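PDB 2PO3: 4-dehydrase from Streptomyces venezuelae, which probably acts as a pyridoxal phosphate-dependent aminotransferase on a TDP-linked sugar in the biosynthesis of desosamine. Local coordinates for residues A[52-57]-A[247-252]. Residues are numbered along the deposited sequence; the frame is centred on the assembly and turned at random.
Sequences PLVREF and AAAAMG
The methyl of Ala249 projects from helix 246-276 against the first turn of helix 52-65, a helix-helix packing within the fold type I architecture of the DegT/DnrJ/EryC1 aminotransferase family. Segments 52-57 and 247-252 run in the same general direction at 41°, and their axes approach to 8.0 Å, a close spacing that small residues on 247-252 allow. Ala249 CB reaches the backbone itself, 3.4 Å from Val54 N, while Leu53 CB lies 3.6 Å from the same methyl. Val54 adds its CG2 branch, anti to its own carbonyl carbon, at 3.7 Å from Ala249 CB. Further along Leu53, CD1 comes within 4.1 Å of Ala250 CB, a looser apolar contact.

At the other end of the contact Phe57 holds CG anti to its backbone N (chi1 -177°), and the ring beyond it reaches Gly252. There CE1 meets the main chain obliquely, 3.6 Å from Gly252 C; a CB on Gly252, modelled with standard geometry, would clash with this same ring atom. An alanine at Phe57 would probably open a gap beside Gly252 and deprive Phe196, which packs edge-to-face with the ring, of its aromatic partner.

In the next shell, Leu253 touches both Leu53 and Phe57, and Leu34 and Leu38 of helix 31-44 pack on Ala250. The contact is buried, with the side chain of Val54 about 10 Å from the bound external aldimine. Glu246 ties the two helices together by hydrogen bonds through both carboxylate oxygens: OE1 takes Leu53 N and OE2 takes Val54 N.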
ATOM      1  N   PRO A  52      10.771  -1.437 -14.962  1.00 40.78           N
ATOM      2  CA  PRO A  52      11.401  -0.258 -15.583  1.00 36.14           C
ATOM      3  C   PRO A  52      10.749   1.114 -15.378  1.00 35.64           C
ATOM      4  O   PRO A  52      11.444   2.134 -15.405  1.00 35.46           O
ATOM      5  CB  PRO A  52      11.448  -0.564 -17.085  1.00 35.65           C
ATOM      6  CG  PRO A  52      10.626  -1.824 -17.321  1.00 36.38           C
ATOM      7  CD  PRO A  52      10.397  -2.471 -15.968  1.00 30.79           C
ATOM      8  N   LEU A  53       9.423   1.179 -15.208  1.00 33.80           N
ATOM      9  CA  LEU A  53       8.758   2.477 -15.007  1.00 27.17           C
ATOM     10  C   LEU A  53       9.094   2.999 -13.610  1.00 28.16           C
ATOM     11  O   LEU A  53       9.506   4.137 -13.408  1.00 28.40           O
ATOM     12  CB  LEU A  53       7.250   2.354 -15.262  1.00 25.99           C
ATOM     13  CG  LEU A  53       7.020   2.053 -16.744  1.00 35.97           C
ATOM     14  CD1 LEU A  53       5.544   1.869 -17.058  1.00 36.59           C
ATOM     15  CD2 LEU A  53       7.623   3.166 -17.613  1.00 33.23           C
ATOM     16  N   VAL A  54       8.962   2.111 -12.623  1.00 18.34           N
ATOM     17  CA  VAL A  54       9.278   2.508 -11.285  1.00 23.03           C
ATOM     18  C   VAL A  54      10.692   3.029 -11.213  1.00 27.12           C
ATOM     19  O   VAL A  54      10.957   4.068 -10.636  1.00 24.48           O
ATOM     20  CB  VAL A  54       9.100   1.326 -10.345  1.00 24.55           C
ATOM     21  CG1 VAL A  54       9.728   1.641  -8.995  1.00 28.95           C
ATOM     22  CG2 VAL A  54       7.612   1.019 -10.187  1.00 18.54           C
ATOM     23  N   ARG A  55      11.612   2.288 -11.800  1.00 23.60           N
ATOM     24  CA  ARG A  55      13.003   2.702 -11.765  1.00 27.54           C
ATOM     25  C   ARG A  55      13.188   4.056 -12.373  1.00 26.16           C
ATOM     26  O   ARG A  55      13.931   4.857 -11.847  1.00 25.41           O
ATOM     27  CB  ARG A  55      13.958   1.708 -12.433  1.00 25.70           C
ATOM     28  CG  ARG A  55      14.070   0.430 -11.623  1.00 31.51           C
ATOM     29  CD  ARG A  55      14.273   0.756 -10.145  1.00 48.48           C
ATOM     30  NE  ARG A  55      14.967  -0.313  -9.461  1.00 62.29           N
ATOM     31  CZ  ARG A  55      14.471  -0.975  -8.426  1.00100.00           C
ATOM     32  NH1 ARG A  55      13.275  -0.676  -7.907  1.00100.00           N
ATOM     33  NH2 ARG A  55      15.214  -1.958  -7.905  1.00100.00           N
ATOM     34  N   GLU A  56      12.513   4.302 -13.474  1.00 31.19           N
ATOM     35  CA  GLU A  56      12.620   5.608 -14.115  1.00 38.24           C
ATOM     36  C   GLU A  56      12.122   6.723 -13.196  1.00 32.88           C
ATOM     37  O   GLU A  56      12.749   7.769 -12.967  1.00 36.21           O
ATOM     38  CB  GLU A  56      11.884   5.634 -15.466  1.00 38.07           C
ATOM     39  CG  GLU A  56      12.265   6.855 -16.328  1.00 32.10           C
ATOM     40  CD  GLU A  56      11.338   7.026 -17.509  1.00 77.67           C
ATOM     41  OE1 GLU A  56      10.825   6.077 -18.084  1.00 48.53           O
ATOM     42  OE2 GLU A  56      11.112   8.286 -17.829  1.00 82.75           O
ATOM     43  N   PHE A  57      10.954   6.474 -12.646  1.00 31.75           N
ATOM     44  CA  PHE A  57      10.319   7.409 -11.720  1.00 30.79           C
ATOM     45  C   PHE A  57      11.254   7.685 -10.538  1.00 26.76           C
ATOM     46  O   PHE A  57      11.566   8.818 -10.208  1.00 23.04           O
ATOM     47  CB  PHE A  57       8.980   6.788 -11.239  1.00 27.94           C
ATOM     48  CG  PHE A  57       8.127   7.641 -10.319  1.00 25.07           C
ATOM     49  CD1 PHE A  57       7.391   8.708 -10.828  1.00 24.15           C
ATOM     50  CD2 PHE A  57       8.028   7.371  -8.952  1.00 25.23           C
ATOM     51  CE1 PHE A  57       6.594   9.490  -9.993  1.00 25.30           C
ATOM     52  CE2 PHE A  57       7.236   8.138  -8.097  1.00 22.45           C
ATOM     53  CZ  PHE A  57       6.531   9.214  -8.629  1.00 14.63           C
ATOM     54  N   ALA A 247       1.980   0.389 -13.283  1.00 20.16           N
ATOM     55  CA  ALA A 247       0.886   1.251 -13.702  1.00 15.90           C
ATOM     56  C   ALA A 247       0.851   2.623 -13.014  1.00 20.91           C
ATOM     57  O   ALA A 247       0.596   3.697 -13.609  1.00 18.07           O
ATOM     58  CB  ALA A 247      -0.395   0.470 -13.563  1.00 18.12           C
ATOM     59  N   ALA A 248       1.130   2.569 -11.725  1.00 15.65           N
ATOM     60  CA  ALA A 248       1.191   3.773 -10.905  1.00 14.64           C
ATOM     61  C   ALA A 248       2.375   4.558 -11.368  1.00 16.77           C
ATOM     62  O   ALA A 248       2.312   5.778 -11.454  1.00 17.91           O
ATOM     63  CB  ALA A 248       1.436   3.430  -9.441  1.00  9.54           C
ATOM     64  N   ALA A 249       3.484   3.850 -11.636  1.00 18.90           N
ATOM     65  CA  ALA A 249       4.687   4.553 -12.112  1.00 21.00           C
ATOM     66  C   ALA A 249       4.396   5.227 -13.483  1.00 32.28           C
ATOM     67  O   ALA A 249       4.845   6.315 -13.806  1.00 33.52           O
ATOM     68  CB  ALA A 249       5.905   3.625 -12.127  1.00 21.01           C
ATOM     69  N   ALA A 250       3.588   4.570 -14.320  1.00 30.11           N
ATOM     70  CA  ALA A 250       3.240   5.122 -15.593  1.00 23.02           C
ATOM     71  C   ALA A 250       2.515   6.451 -15.397  1.00 21.29           C
ATOM     72  O   ALA A 250       2.817   7.467 -16.038  1.00 25.83           O
ATOM     73  CB  ALA A 250       2.291   4.166 -16.301  1.00 23.58           C
ATOM     74  N   MET A 251       1.530   6.431 -14.500  1.00 23.13           N
ATOM     75  CA  MET A 251       0.783   7.643 -14.213  1.00 17.82           C
ATOM     76  C   MET A 251       1.760   8.665 -13.606  1.00 25.91           C
ATOM     77  O   MET A 251       1.826   9.849 -13.982  1.00 24.21           O
ATOM     78  CB  MET A 251      -0.360   7.348 -13.237  1.00 19.27           C
ATOM     79  CG  MET A 251      -1.094   8.628 -12.861  1.00 19.26           C
ATOM     80  SD  MET A 251      -1.804   9.430 -14.317  1.00 26.15           S
ATOM     81  CE  MET A 251      -2.959  10.579 -13.538  1.00 25.64           C
ATOM     82  N   GLY A 252       2.571   8.191 -12.654  1.00 20.69           N
ATOM     83  CA  GLY A 252       3.573   9.026 -11.982  1.00 18.49           C
ATOM     84  C   GLY A 252       4.505   9.835 -12.904  1.00 28.47           C
ATOM     85  O   GLY A 252       4.727  11.038 -12.696  1.00 22.73           O
TER